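Cyclopenase asqI (Emericella nidulans, PDB 5YY3) catalyses the zinc-dependent ring contraction of 4'-methoxycyclopenin to 4'-methoxyviridicatin, with release of methyl isocyanate, in the biosynthesis of aspoquinolone mycotoxins. Local coordinates at residues A[294-306]-A[399-411]. Residues are numbered along the deposited sequence; the frame is centred on the assembly and turned at random.
Sequences WRDNIYAAIRKGQ and HLQYYGRLAATRY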
loop_
_atom_site.group_PDB
_atom_site.type_symbol
_atom_site.label_atom_id
_atom_site.label_comp_id
_atom_site.label_asym_id
_atom_site.label_seq_id
_atom_site.Cartn_x
_atom_site.Cartn_y
_atom_site.Cartn_z
ATOM N N TRP A 294 0.047 -29.605 -28.612
ATOM C CA TRP A 294 -0.933 -30.392 -27.853
ATOM C C TRP A 294 -2.138 -29.551 -27.408
ATOM O O TRP A 294 -3.289 -29.927 -27.641
ATOM C CB TRP A 294 -0.264 -31.028 -26.623
ATOM C CG TRP A 294 0.725 -32.123 -26.954
ATOM C CD1 TRP A 294 0.784 -32.844 -28.112
ATOM C CD2 TRP A 294 1.783 -32.619 -26.116
ATOM N NE1 TRP A 294 1.808 -33.759 -28.049
ATOM C CE2 TRP A 294 2.439 -33.644 -26.839
ATOM C CE3 TRP A 294 2.237 -32.302 -24.829
ATOM C CZ2 TRP A 294 3.529 -34.355 -26.315
ATOM C CZ3 TRP A 294 3.322 -33.011 -24.304
ATOM C CH2 TRP A 294 3.956 -34.025 -25.048
ATOM N N ARG A 295 -1.857 -28.412 -26.774
ATOM C CA ARG A 295 -2.884 -27.461 -26.345
ATOM C C ARG A 295 -3.771 -27.042 -27.513
ATOM O O ARG A 295 -4.997 -27.035 -27.396
ATOM C CB ARG A 295 -2.242 -26.213 -25.720
ATOM C CG ARG A 295 -3.219 -25.063 -25.447
ATOM C CD ARG A 295 -2.480 -23.737 -25.305
ATOM N NE ARG A 295 -1.965 -23.302 -26.597
ATOM C CZ ARG A 295 -1.008 -22.393 -26.771
ATOM N NH1 ARG A 295 -0.436 -21.822 -25.720
ATOM N NH2 ARG A 295 -0.609 -22.063 -28.005
ATOM N N ASP A 296 -3.138 -26.666 -28.624
ATOM C CA ASP A 296 -3.860 -26.203 -29.808
ATOM C C ASP A 296 -4.774 -27.295 -30.337
ATOM O O ASP A 296 -5.868 -27.022 -30.836
ATOM C CB ASP A 296 -2.898 -25.790 -30.922
ATOM C CG ASP A 296 -2.140 -24.537 -30.606
ATOM O OD1 ASP A 296 -2.551 -23.823 -29.660
ATOM O OD2 ASP A 296 -1.143 -24.257 -31.321
ATOM N N ASN A 297 -4.307 -28.536 -30.241
ATOM C CA ASN A 297 -5.052 -29.652 -30.794
ATOM C C ASN A 297 -6.241 -29.995 -29.899
ATOM O O ASN A 297 -7.335 -30.277 -30.394
ATOM C CB ASN A 297 -4.135 -30.863 -30.993
ATOM C CG ASN A 297 -3.154 -30.671 -32.139
ATOM O OD1 ASN A 297 -3.349 -29.814 -32.998
ATOM N ND2 ASN A 297 -2.104 -31.481 -32.164
ATOM N N ILE A 298 -6.035 -29.944 -28.583
ATOM C CA ILE A 298 -7.132 -30.140 -27.635
ATOM C C ILE A 298 -8.147 -29.003 -27.769
ATOM O O ILE A 298 -9.359 -29.230 -27.668
ATOM C CB ILE A 298 -6.613 -30.246 -26.189
ATOM C CG1 ILE A 298 -5.662 -31.435 -26.082
ATOM C CG2 ILE A 298 -7.775 -30.393 -25.189
ATOM C CD1 ILE A 298 -5.068 -31.626 -24.723
ATOM N N TYR A 299 -7.667 -27.784 -28.027
ATOM C CA TYR A 299 -8.582 -26.665 -28.264
ATOM C C TYR A 299 -9.463 -26.951 -29.480
ATOM O O TYR A 299 -10.698 -26.828 -29.434
ATOM C CB TYR A 299 -7.824 -25.363 -28.493
ATOM C CG TYR A 299 -7.249 -24.678 -27.259
ATOM C CD1 TYR A 299 -7.545 -25.116 -25.974
ATOM C CD2 TYR A 299 -6.412 -23.578 -27.398
ATOM C CE1 TYR A 299 -7.006 -24.478 -24.857
ATOM C CE2 TYR A 299 -5.889 -22.935 -26.299
ATOM C CZ TYR A 299 -6.188 -23.383 -25.030
ATOM O OH TYR A 299 -5.635 -22.724 -23.950
ATOM N N ALA A 300 -8.803 -27.346 -30.564
ATOM C CA ALA A 300 -9.450 -27.566 -31.854
ATOM C C ALA A 300 -10.468 -28.698 -31.781
ATOM O O ALA A 300 -11.573 -28.600 -32.326
ATOM C CB ALA A 300 -8.391 -27.858 -32.923
ATOM N N ALA A 301 -10.076 -29.773 -31.106
ATOM C CA ALA A 301 -10.931 -30.935 -30.904
ATOM C C ALA A 301 -12.214 -30.595 -30.137
ATOM O O ALA A 301 -13.289 -31.075 -30.474
ATOM C CB ALA A 301 -10.162 -32.017 -30.168
ATOM N N ILE A 302 -12.093 -29.783 -29.089
ATOM C CA ILE A 302 -13.250 -29.406 -28.285
ATOM C C ILE A 302 -14.239 -28.574 -29.113
ATOM O O ILE A 302 -15.440 -28.802 -29.064
ATOM C CB ILE A 302 -12.820 -28.623 -27.009
ATOM C CG1 ILE A 302 -12.152 -29.574 -26.012
ATOM C CG2 ILE A 302 -14.020 -27.928 -26.372
ATOM C CD1 ILE A 302 -11.488 -28.907 -24.832
ATOM N N ARG A 303 -13.733 -27.609 -29.868
ATOM C CA ARG A 303 -14.582 -26.828 -30.753
ATOM C C ARG A 303 -15.208 -27.728 -31.831
ATOM O O ARG A 303 -16.394 -27.606 -32.147
ATOM C CB ARG A 303 -13.775 -25.694 -31.397
ATOM C CG ARG A 303 -14.381 -25.099 -32.671
ATOM C CD ARG A 303 -15.784 -24.538 -32.465
ATOM N NE ARG A 303 -15.819 -23.569 -31.377
ATOM C CZ ARG A 303 -16.933 -23.131 -30.791
ATOM N NH1 ARG A 303 -18.123 -23.581 -31.181
ATOM N NH2 ARG A 303 -16.849 -22.249 -29.801
ATOM N N LYS A 304 -14.418 -28.634 -32.397
ATOM C CA LYS A 304 -14.943 -29.475 -33.473
ATOM C C LYS A 304 -15.882 -30.533 -32.900
ATOM O O LYS A 304 -16.769 -31.036 -33.596
ATOM C CB LYS A 304 -13.808 -30.133 -34.266
ATOM C CG LYS A 304 -14.288 -31.031 -35.387
ATOM C CD LYS A 304 -13.149 -31.453 -36.282
ATOM C CE LYS A 304 -13.651 -32.201 -37.521
ATOM N NZ LYS A 304 -12.615 -32.150 -38.594
ATOM N N GLY A 305 -15.696 -30.861 -31.627
ATOM C CA GLY A 305 -16.578 -31.807 -30.963
ATOM C C GLY A 305 -16.169 -33.263 -31.080
ATOM O O GLY A 305 -16.977 -34.135 -30.788
ATOM N N GLN A 306 -14.932 -33.522 -31.514
ATOM C CA GLN A 306 -14.379 -34.882 -31.612
ATOM C C GLN A 306 -12.925 -34.898 -31.187
ATOM O O GLN A 306 -12.204 -33.935 -31.434
ATOM C CB GLN A 306 -14.422 -35.442 -33.051
ATOM C CG GLN A 306 -15.547 -34.987 -33.957
ATOM C CD GLN A 306 -15.183 -35.100 -35.440
ATOM O OE1 GLN A 306 -14.024 -35.352 -35.803
ATOM N NE2 GLN A 306 -16.170 -34.883 -36.299
ATOM N N HIS A 399 -5.362 -22.709 -15.826
ATOM C CA HIS A 399 -5.298 -23.119 -17.234
ATOM C C HIS A 399 -6.078 -24.404 -17.459
ATOM O O HIS A 399 -6.867 -24.479 -18.391
ATOM C CB HIS A 399 -3.857 -23.315 -17.702
ATOM C CG HIS A 399 -3.744 -23.827 -19.107
ATOM N ND1 HIS A 399 -4.318 -23.185 -20.186
ATOM C CD2 HIS A 399 -3.109 -24.912 -19.612
ATOM C CE1 HIS A 399 -4.047 -23.851 -21.291
ATOM N NE2 HIS A 399 -3.312 -24.902 -20.972
ATOM N N LEU A 400 -5.839 -25.419 -16.629
ATOM C CA LEU A 400 -6.678 -26.626 -16.646
ATOM C C LEU A 400 -8.161 -26.262 -16.605
ATOM O O LEU A 400 -8.966 -26.804 -17.371
ATOM C CB LEU A 400 -6.344 -27.551 -15.463
ATOM C CG LEU A 400 -4.904 -28.058 -15.445
ATOM C CD1 LEU A 400 -4.658 -28.911 -14.217
ATOM C CD2 LEU A 400 -4.623 -28.847 -16.722
ATOM N N GLN A 401 -8.522 -25.330 -15.717
ATOM C CA GLN A 401 -9.923 -24.924 -15.586
ATOM C C GLN A 401 -10.475 -24.382 -16.913
ATOM O O GLN A 401 -11.676 -24.515 -17.200
ATOM C CB GLN A 401 -10.084 -23.872 -14.490
ATOM C CG GLN A 401 -11.537 -23.567 -14.137
ATOM C CD GLN A 401 -11.693 -22.254 -13.375
ATOM O OE1 GLN A 401 -11.289 -21.185 -13.858
ATOM N NE2 GLN A 401 -12.283 -22.326 -12.177
ATOM N N TYR A 402 -9.602 -23.784 -17.723
ATOM C CA TYR A 402 -10.021 -23.211 -19.008
ATOM C C TYR A 402 -10.608 -24.282 -19.933
ATOM O O TYR A 402 -11.618 -24.050 -20.610
ATOM C CB TYR A 402 -8.844 -22.489 -19.685
ATOM C CG TYR A 402 -9.163 -21.912 -21.043
ATOM C CD1 TYR A 402 -10.285 -21.121 -21.233
ATOM C CD2 TYR A 402 -8.327 -22.143 -22.135
ATOM C CE1 TYR A 402 -10.596 -20.589 -22.477
ATOM C CE2 TYR A 402 -8.616 -21.610 -23.390
ATOM C CZ TYR A 402 -9.753 -20.833 -23.555
ATOM O OH TYR A 402 -10.054 -20.291 -24.788
ATOM N N TYR A 403 -10.008 -25.464 -19.942
ATOM C CA TYR A 403 -10.535 -26.541 -20.770
ATOM C C TYR A 403 -11.953 -26.900 -20.323
ATOM O O TYR A 403 -12.853 -27.110 -21.157
ATOM C CB TYR A 403 -9.616 -27.758 -20.716
ATOM C CG TYR A 403 -8.256 -27.506 -21.328
ATOM C CD1 TYR A 403 -8.026 -27.742 -22.676
ATOM C CD2 TYR A 403 -7.209 -27.004 -20.559
ATOM C CE1 TYR A 403 -6.782 -27.508 -23.238
ATOM C CE2 TYR A 403 -5.971 -26.756 -21.110
ATOM C CZ TYR A 403 -5.757 -27.012 -22.443
ATOM O OH TYR A 403 -4.509 -26.775 -22.982
ATOM N N GLY A 404 -12.151 -26.937 -19.008
ATOM C CA GLY A 404 -13.476 -27.097 -18.429
ATOM C C GLY A 404 -14.473 -26.036 -18.859
ATOM O O GLY A 404 -15.618 -26.354 -19.154
ATOM N N ARG A 405 -14.055 -24.775 -18.904
ATOM C CA ARG A 405 -14.940 -23.710 -19.374
ATOM C C ARG A 405 -15.349 -23.909 -20.833
ATOM O O ARG A 405 -16.518 -23.707 -21.183
ATOM C CB ARG A 405 -14.281 -22.340 -19.207
ATOM C CG ARG A 405 -14.003 -21.977 -17.758
ATOM C CD ARG A 405 -13.331 -20.612 -17.643
ATOM N NE ARG A 405 -13.155 -20.245 -16.242
ATOM C CZ ARG A 405 -14.041 -19.540 -15.561
ATOM N NH1 ARG A 405 -15.156 -19.144 -16.164
ATOM N NH2 ARG A 405 -13.831 -19.255 -14.284
ATOM N N LEU A 406 -14.392 -24.296 -21.678
ATOM C CA LEU A 406 -14.658 -24.516 -23.099
ATOM C C LEU A 406 -15.693 -25.625 -23.309
ATOM O O LEU A 406 -16.639 -25.482 -24.090
ATOM C CB LEU A 406 -13.375 -24.881 -23.840
ATOM C CG LEU A 406 -12.363 -23.751 -24.047
ATOM C CD1 LEU A 406 -11.004 -24.339 -24.370
ATOM C CD2 LEU A 406 -12.814 -22.804 -25.162
ATOM N N ALA A 407 -15.500 -26.732 -22.611
ATOM C CA ALA A 407 -16.356 -27.892 -22.799
ATOM C C ALA A 407 -17.743 -27.584 -22.254
ATOM O O ALA A 407 -18.755 -27.873 -22.901
ATOM C CB ALA A 407 -15.757 -29.126 -22.117
ATOM N N ALA A 408 -17.772 -26.953 -21.082
ATOM C CA ALA A 408 -19.017 -26.660 -20.395
ATOM C C ALA A 408 -19.950 -25.770 -21.218
ATOM O O ALA A 408 -21.158 -25.996 -21.233
ATOM C CB ALA A 408 -18.728 -26.016 -19.040
ATOM N N THR A 409 -19.425 -24.750 -21.895
ATOM C CA THR A 409 -20.338 -23.908 -22.673
ATOM C C THR A 409 -20.712 -24.568 -24.015
ATOM O O THR A 409 -21.744 -24.227 -24.616
ATOM C CB THR A 409 -19.761 -22.505 -22.947
ATOM O OG1 THR A 409 -18.912 -22.536 -24.099
ATOM C CG2 THR A 409 -18.996 -21.990 -21.751
ATOM N N ARG A 410 -19.878 -25.509 -24.473
ATOM C CA ARG A 410 -20.155 -26.278 -25.693
ATOM C C ARG A 410 -21.290 -27.301 -25.543
ATOM O O ARG A 410 -22.032 -27.544 -26.491
ATOM C CB ARG A 410 -18.884 -27.000 -26.164
ATOM C CG ARG A 410 -17.990 -26.139 -27.038
ATOM C CD ARG A 410 -18.520 -26.020 -28.457
ATOM N NE ARG A 410 -18.190 -27.209 -29.236
ATOM C CZ ARG A 410 -19.060 -27.877 -29.981
ATOM N NH1 ARG A 410 -20.324 -27.481 -30.038
ATOM N NH2 ARG A 410 -18.673 -28.951 -30.653
ATOM N N TYR A 411 -21.423 -27.896 -24.358
ATOM C CA TYR A 411 -22.463 -28.889 -24.114
ATOM C C TYR A 411 -23.319 -28.531 -22.911
ATOM O O TYR A 411 -23.155 -29.107 -21.828
ATOM C CB TYR A 411 -21.833 -30.276 -23.938
ATOM C CG TYR A 411 -21.031 -30.676 -25.160
ATOM C CD1 TYR A 411 -21.666 -31.109 -26.319
ATOM C CD2 TYR A 411 -19.648 -30.571 -25.172
ATOM C CE1 TYR A 411 -20.936 -31.443 -27.452
ATOM C CE2 TYR A 411 -18.912 -30.905 -26.299
ATOM C CZ TYR A 411 -19.563 -31.338 -27.432
ATOM O OH TYR A 411 -18.833 -31.668 -28.542
HETATM O O HOH W 1 -18.481 -21.329 -27.269
HETATM O O HOH W 2 -19.931 -33.298 -30.440
#
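The carbonyl O of I302 accepts a hydrogen bond from R410 NE at 3.2 Å, nearly straight at 164°; this O lies near the R410 guanidinium plane, and the donor is tilted 21° from the carbonyl plane. The R410 chain, bent at chi2 and chi3, brings NE to the last turn of helix 288-304. That helix ends in a Schellman motif with G305, at positive phi, as C-prime; beside it a water accepts from Y411 OH and donates to G305 O. R303 lays one guanidinium face over R410 CD, 3.7 Å from R303 NH1, while its NH2 forms a salt bridge with D296 of the second subunit. The two helix segments, both in the α-helical part of this tyrosinase/hemocyanin-family protein, run nearly parallel, at 14°, with their axes 9.9 Å apart at closest approach. Y299 packs as a knob into the hole formed by H399, Y402, Y403 and L406. Its OH lies at the edges of the H399 and Y402 rings, 3.2 Å from Y402 CE2. The rings of Y299 and Y403 meet obliquely, with Y299 CE1 3.4 Å from Y403 CE1. I298 CG2 touches the same Y403 CE1 at 3.6 Å. H399 ND1 is hydrogen-bonded to N241 OD1 and its NE2 to Y243 OH.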